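Local coordinates for protein glycosyl transferase family 8 (Streptococcus pneumoniae, PDB 5GVV) that transfers galactose from UDP-galactose to the terminal glucose of the already glycosylated serine-rich repeat protein PsrP, with manganese and UDP bound in its GT-A-type domain, at residues R29-L34 with D117-D122; G113-L118 with D194-Q199. All blocks are in the same frame, centred on the assembly; numbering follows the deposited sequence.

Contact 1: residues R29-L34 with D117-D122; sequences RHNSHL and DLFELD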
loop_
_atom_site.group_PDB
_atom_site.type_symbol
_atom_site.label_atom_id
_atom_site.label_comp_id
_atom_site.label_asym_id
_atom_site.label_seq_id
_atom_site.Cartn_x
_atom_site.Cartn_y
_atom_site.Cartn_z
ATOM N N ARG A 29 2.731 9.047 15.909
ATOM C CA ARG A 29 1.549 9.205 16.742
ATOM C C ARG A 29 1.929 9.548 18.185
ATOM O O ARG A 29 1.256 10.352 18.842
ATOM C CB ARG A 29 0.730 7.913 16.711
ATOM C CG ARG A 29 -0.444 7.880 17.676
ATOM C CD ARG A 29 -1.442 8.993 17.388
ATOM N NE ARG A 29 -2.638 8.858 18.211
ATOM C CZ ARG A 29 -2.792 9.424 19.405
ATOM N NH1 ARG A 29 -1.830 10.172 19.926
ATOM N NH2 ARG A 29 -3.914 9.241 20.084
ATOM N N HIS A 30 3.026 8.965 18.666
ATOM C CA HIS A 30 3.369 9.062 20.080
ATOM C C HIS A 30 4.678 9.808 20.351
ATOM O O HIS A 30 5.037 10.021 21.509
ATOM C CB HIS A 30 3.434 7.663 20.697
ATOM C CG HIS A 30 2.152 6.895 20.588
ATOM N ND1 HIS A 30 1.050 7.168 21.370
ATOM C CD2 HIS A 30 1.797 5.861 19.788
ATOM C CE1 HIS A 30 0.073 6.338 21.058
ATOM N NE2 HIS A 30 0.499 5.534 20.099
ATOM N N ASN A 31 5.379 10.201 19.287
ATOM C CA ASN A 31 6.671 10.866 19.418
ATOM C C ASN A 31 6.855 11.971 18.376
ATOM O O ASN A 31 6.742 11.723 17.173
ATOM C CB ASN A 31 7.816 9.851 19.290
ATOM C CG ASN A 31 7.728 8.729 20.314
ATOM O OD1 ASN A 31 8.385 8.768 21.361
ATOM N ND2 ASN A 31 6.916 7.720 20.014
ATOM N N SER A 32 7.130 13.188 18.836
ATOM C CA SER A 32 7.381 14.309 17.931
ATOM C C SER A 32 8.879 14.565 17.779
ATOM O O SER A 32 9.702 13.866 18.382
ATOM C CB SER A 32 6.683 15.573 18.436
ATOM O OG SER A 32 7.083 15.891 19.761
ATOM N N HIS A 33 9.224 15.562 16.964
ATOM C CA HIS A 33 10.613 15.962 16.737
ATOM C C HIS A 33 11.508 14.805 16.312
ATOM O O HIS A 33 12.541 14.538 16.938
ATOM C CB HIS A 33 11.187 16.641 17.983
ATOM C CG HIS A 33 10.452 17.881 18.386
ATOM N ND1 HIS A 33 9.269 17.849 19.093
ATOM C CD2 HIS A 33 10.731 19.190 18.179
ATOM C CE1 HIS A 33 8.852 19.084 19.306
ATOM N NE2 HIS A 33 9.719 19.917 18.757
ATOM N N LEU A 34 11.116 14.124 15.242
ATOM C CA LEU A 34 11.870 12.965 14.783
ATOM C C LEU A 34 12.571 13.229 13.453
ATOM O O LEU A 34 11.940 13.654 12.479
ATOM C CB LEU A 34 10.942 11.757 14.652
ATOM C CG LEU A 34 10.054 11.453 15.855
ATOM C CD1 LEU A 34 9.033 10.402 15.483
ATOM C CD2 LEU A 34 10.878 10.981 17.034
ATOM N N ASP A 117 12.633 7.421 27.115
ATOM C CA ASP A 117 13.603 6.650 27.897
ATOM C C ASP A 117 14.548 5.848 27.004
ATOM O O ASP A 117 15.712 5.634 27.349
ATOM C CB ASP A 117 12.879 5.691 28.852
ATOM C CG ASP A 117 12.059 6.413 29.904
ATOM O OD1 ASP A 117 12.368 7.587 30.194
ATOM O OD2 ASP A 117 11.111 5.799 30.451
ATOM N N LEU A 118 14.036 5.390 25.864
ATOM C CA LEU A 118 14.837 4.633 24.905
ATOM C C LEU A 118 15.776 5.555 24.130
ATOM O O LEU A 118 16.947 5.223 23.916
ATOM C CB LEU A 118 13.932 3.864 23.938
ATOM C CG LEU A 118 14.618 3.163 22.764
ATOM C CD1 LEU A 118 15.676 2.197 23.258
ATOM C CD2 LEU A 118 13.606 2.442 21.880
ATOM N N PHE A 119 15.258 6.708 23.716
ATOM C CA PHE A 119 16.047 7.709 23.004
ATOM C C PHE A 119 17.220 8.195 23.861
ATOM O O PHE A 119 18.300 8.500 23.345
ATOM C CB PHE A 119 15.166 8.912 22.652
ATOM C CG PHE A 119 14.188 8.661 21.533
ATOM C CD1 PHE A 119 14.589 8.020 20.365
ATOM C CD2 PHE A 119 12.873 9.089 21.644
ATOM C CE1 PHE A 119 13.683 7.798 19.327
ATOM C CE2 PHE A 119 11.961 8.875 20.615
ATOM C CZ PHE A 119 12.368 8.226 19.456
ATOM N N GLU A 120 16.994 8.267 25.171
ATOM C CA GLU A 120 17.950 8.881 26.089
ATOM C C GLU A 120 18.877 7.880 26.768
ATOM O O GLU A 120 19.649 8.253 27.652
ATOM C CB GLU A 120 17.214 9.666 27.175
ATOM C CG GLU A 120 16.527 10.936 26.700
ATOM C CD GLU A 120 15.734 11.604 27.810
ATOM O OE1 GLU A 120 15.614 11.002 28.901
ATOM O OE2 GLU A 120 15.228 12.726 27.592
ATOM N N LEU A 121 18.786 6.611 26.383
ATOM C CA LEU A 121 19.632 5.590 26.990
ATOM C C LEU A 121 21.098 5.887 26.700
ATOM O O LEU A 121 21.448 6.265 25.580
ATOM C CB LEU A 121 19.257 4.195 26.485
ATOM C CG LEU A 121 20.105 3.045 27.034
ATOM C CD1 LEU A 121 20.027 2.997 28.549
ATOM C CD2 LEU A 121 19.682 1.717 26.444
ATOM N N ASP A 122 21.951 5.746 27.714
ATOM C CA ASP A 122 23.384 5.941 27.520
ATOM C C ASP A 122 24.039 4.614 27.146
ATOM O O ASP A 122 23.958 3.637 27.892
ATOM C CB ASP A 122 24.034 6.525 28.778
ATOM C CG ASP A 122 25.390 7.160 28.497
ATOM O OD1 ASP A 122 25.977 6.896 27.422
ATOM O OD2 ASP A 122 25.875 7.927 29.359
#

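Contact 2: residues G113-L118 with D194-Q199; sequences GDLTDL and DQYNFQ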
loop_
_atom_site.group_PDB
_atom_site.type_symbol
_atom_site.label_atom_id
_atom_site.label_comp_id
_atom_site.label_asym_id
_atom_site.label_seq_id
_atom_site.Cartn_x
_atom_site.Cartn_y
_atom_site.Cartn_z
ATOM N N GLY A 113 3.673 4.107 22.288
ATOM C CA GLY A 113 3.824 5.195 23.238
ATOM C C GLY A 113 5.138 5.946 23.147
ATOM O O GLY A 113 5.938 5.722 22.232
ATOM N N ASP A 114 5.346 6.849 24.103
ATOM C CA ASP A 114 6.532 7.697 24.171
ATOM C C ASP A 114 7.787 6.853 24.360
ATOM O O ASP A 114 7.862 6.057 25.295
ATOM C CB ASP A 114 6.377 8.664 25.350
ATOM C CG ASP A 114 7.449 9.744 25.392
ATOM O OD1 ASP A 114 8.527 9.594 24.768
ATOM O OD2 ASP A 114 7.208 10.755 26.079
ATOM N N LEU A 115 8.776 7.043 23.486
ATOM C CA LEU A 115 10.033 6.292 23.565
ATOM C C LEU A 115 11.180 7.090 24.189
ATOM O O LEU A 115 12.348 6.728 24.018
ATOM C CB LEU A 115 10.457 5.800 22.178
ATOM C CG LEU A 115 9.514 4.866 21.424
ATOM C CD1 LEU A 115 10.104 4.463 20.086
ATOM C CD2 LEU A 115 9.195 3.629 22.260
ATOM N N THR A 116 10.848 8.159 24.913
ATOM C CA THR A 116 11.857 9.063 25.488
ATOM C C THR A 116 12.995 8.338 26.219
ATOM O O THR A 116 14.174 8.605 25.959
ATOM C CB THR A 116 11.216 10.093 26.445
ATOM O OG1 THR A 116 10.330 10.950 25.712
ATOM C CG2 THR A 116 12.283 10.943 27.108
ATOM N N ASP A 117 12.633 7.421 27.115
ATOM C CA ASP A 117 13.603 6.650 27.897
ATOM C C ASP A 117 14.548 5.848 27.004
ATOM O O ASP A 117 15.712 5.634 27.349
ATOM C CB ASP A 117 12.879 5.691 28.852
ATOM C CG ASP A 117 12.059 6.413 29.904
ATOM O OD1 ASP A 117 12.368 7.587 30.194
ATOM O OD2 ASP A 117 11.111 5.799 30.451
ATOM N N LEU A 118 14.036 5.390 25.864
ATOM C CA LEU A 118 14.837 4.633 24.905
ATOM C C LEU A 118 15.776 5.555 24.130
ATOM O O LEU A 118 16.947 5.223 23.916
ATOM C CB LEU A 118 13.932 3.864 23.938
ATOM C CG LEU A 118 14.618 3.163 22.764
ATOM C CD1 LEU A 118 15.676 2.197 23.258
ATOM C CD2 LEU A 118 13.606 2.442 21.880
ATOM N N ASP A 194 12.244 -6.142 27.478
ATOM C CA ASP A 194 11.456 -6.810 26.445
ATOM C C ASP A 194 10.406 -5.883 25.831
ATOM O O ASP A 194 10.066 -6.013 24.652
ATOM C CB ASP A 194 10.768 -8.065 27.003
ATOM C CG ASP A 194 11.743 -9.186 27.316
ATOM O OD1 ASP A 194 12.815 -9.251 26.678
ATOM O OD2 ASP A 194 11.428 -10.015 28.200
ATOM N N GLN A 195 9.901 -4.938 26.621
ATOM C CA GLN A 195 8.822 -4.068 26.150
ATOM C C GLN A 195 9.265 -3.091 25.051
ATOM O O GLN A 195 8.425 -2.456 24.403
ATOM C CB GLN A 195 8.179 -3.303 27.313
ATOM C CG GLN A 195 8.877 -1.988 27.674
ATOM C CD GLN A 195 7.915 -0.977 28.285
ATOM O OE1 GLN A 195 6.749 -0.898 27.889
ATOM N NE2 GLN A 195 8.403 -0.193 29.249
ATOM N N TYR A 196 10.571 -2.977 24.835
ATOM C CA TYR A 196 11.090 -2.100 23.783
ATOM C C TYR A 196 11.338 -2.866 22.485
ATOM O O TYR A 196 11.787 -2.299 21.480
ATOM C CB TYR A 196 12.356 -1.392 24.256
ATOM C CG TYR A 196 12.079 -0.274 25.232
ATOM C CD1 TYR A 196 11.412 0.869 24.820
ATOM C CD2 TYR A 196 12.489 -0.357 26.557
ATOM C CE1 TYR A 196 11.157 1.898 25.693
ATOM C CE2 TYR A 196 12.237 0.669 27.443
ATOM C CZ TYR A 196 11.570 1.796 27.002
ATOM O OH TYR A 196 11.313 2.830 27.871
ATOM N N ASN A 197 11.041 -4.159 22.528
ATOM C CA ASN A 197 11.040 -5.024 21.352
ATOM C C ASN A 197 10.268 -6.281 21.728
ATOM O O ASN A 197 10.853 -7.357 21.894
ATOM C CB ASN A 197 12.466 -5.383 20.935
ATOM C CG ASN A 197 12.530 -6.065 19.575
ATOM O OD1 ASN A 197 11.517 -6.509 19.031
ATOM N ND2 ASN A 197 13.733 -6.168 19.035
ATOM N N PHE A 198 8.957 -6.133 21.885
ATOM C CA PHE A 198 8.113 -7.210 22.390
ATOM C C PHE A 198 7.667 -8.073 21.219
ATOM O O PHE A 198 6.784 -7.685 20.433
ATOM C CB PHE A 198 6.911 -6.626 23.132
ATOM C CG PHE A 198 6.169 -7.625 23.988
ATOM C CD1 PHE A 198 5.187 -8.438 23.439
ATOM C CD2 PHE A 198 6.458 -7.745 25.344
ATOM C CE1 PHE A 198 4.500 -9.360 24.228
ATOM C CE2 PHE A 198 5.774 -8.660 26.140
ATOM C CZ PHE A 198 4.793 -9.465 25.577
ATOM N N GLN A 199 8.281 -9.246 21.106
ATOM C CA GLN A 199 8.129 -10.076 19.918
ATOM C C GLN A 199 6.874 -10.946 19.940
ATOM O O GLN A 199 6.929 -12.175 20.066
ATOM C CB GLN A 199 9.412 -10.876 19.682
ATOM C CG GLN A 199 10.608 -9.949 19.393
ATOM C CD GLN A 199 11.911 -10.456 19.971
ATOM O OE1 GLN A 199 12.339 -11.568 19.666
ATOM N NE2 GLN A 199 12.554 -9.642 20.812
HETATM O O HOH W 1 9.870 5.839 27.152
#

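Contact 1: residues R29-L34 with D117-D122
The ring of F119 reaches out from the short helix 116-119; N31, just after helix 17-30, and L34, at the start of strand 34-40, meet its far end. The apolar part is a single meeting: L34 CD2 lies 4.0 Å from F119 CZ, approaching the ring obliquely, and L34 lies across the phenyl side chain, roughly perpendicular to it. CG of L34 stands beside its own backbone N (chi1 -50°); with CD1 extended, CD2 is the branch turned to the ring. The polar part is an edge contact. N31 OD1 sits near the ring plane, 3.7 Å from F119 CE2, and the amide is turned almost perpendicular to the ring, 87° between planes. This is packing of an oxygen against a C-H rim; the polar bonds of N31 lie elsewhere. OD1 accepts from L115 N, while ND2 bonds to the carbonyls of L27 and G113, so both ends of the buried amide are gripped and its rotation is fixed. Within the turn, S32 OG and H33 ND1 are hydrogen-bonded at 3.0 Å, in the plane of the imidazole. The contact joins the link between helix 17-30 and strand 34-40 to helix 116-119, with F119 also packed on R6 and V8 of strand 6-11 and on L103 of strand 101-105.

Contact 2: residues G113-L118 with D194-Q199
Y196 projects from a 3-10 segment onto the first turn of helix 116-119, inside the nucleotide-binding GT-A domain of this family 8 glycosyltransferase. Its ring is the centre of the contact. L118 CB lies 3.8 Å from Y196 CE1, and L118 CD2 packs near Y196 CD1, the side chains running antiparallel alongside one another; CG of L118 is anti to its backbone N (chi1 173°), which lays the branch alongside the ring. L115 CD2 comes to the ring edge, 4.3 Å from Y196 CE1. At the phenol end D117 CB is 3.4 Å from Y196 OH; D117 meets the hydroxyl mainly through this methylene, and its carboxylate is turned 77° from the ring. A water ties the hydroxyl to the helix start: it donates to D114 O, accepts from D117 N and makes a weak bond to Y196 OH. L115 is also the N-cap residue of the helix. In the 194-199 segment, N197 OD1 bonds to ND1 of H227, a manganese ligand, so the residue after Y196 belongs to the second shell of the metal site. Before the helix D114 forms an Asx turn: its OD1 takes the backbone N of T116 at 2.7 Å, from above the carboxylate plane by 38°.

Overall arrangement
Contacts 1 and 2 have centres about 10 Å apart, on the same side of the chain's centre, and share D117 and L118 on helix 116-119. Along the chain the order is 29-34, then the overlapping 113-118 and 117-122, then 194-199. The short helix follows strand 109-111, just beyond the DxD pair D106 and D108 that binds manganese, and is held from two directions: contact 1 reaches the turn between helix 17-30 and strand 34-40, contact 2 the loop after strand 189-192, an outermost strand of the mixed sheet. Together they knit early, middle and late parts of the GT-A domain; contact 1 lies away from the annotated sites, whereas the side chain of Y196 in contact 2 is about 14 Å from the manganese.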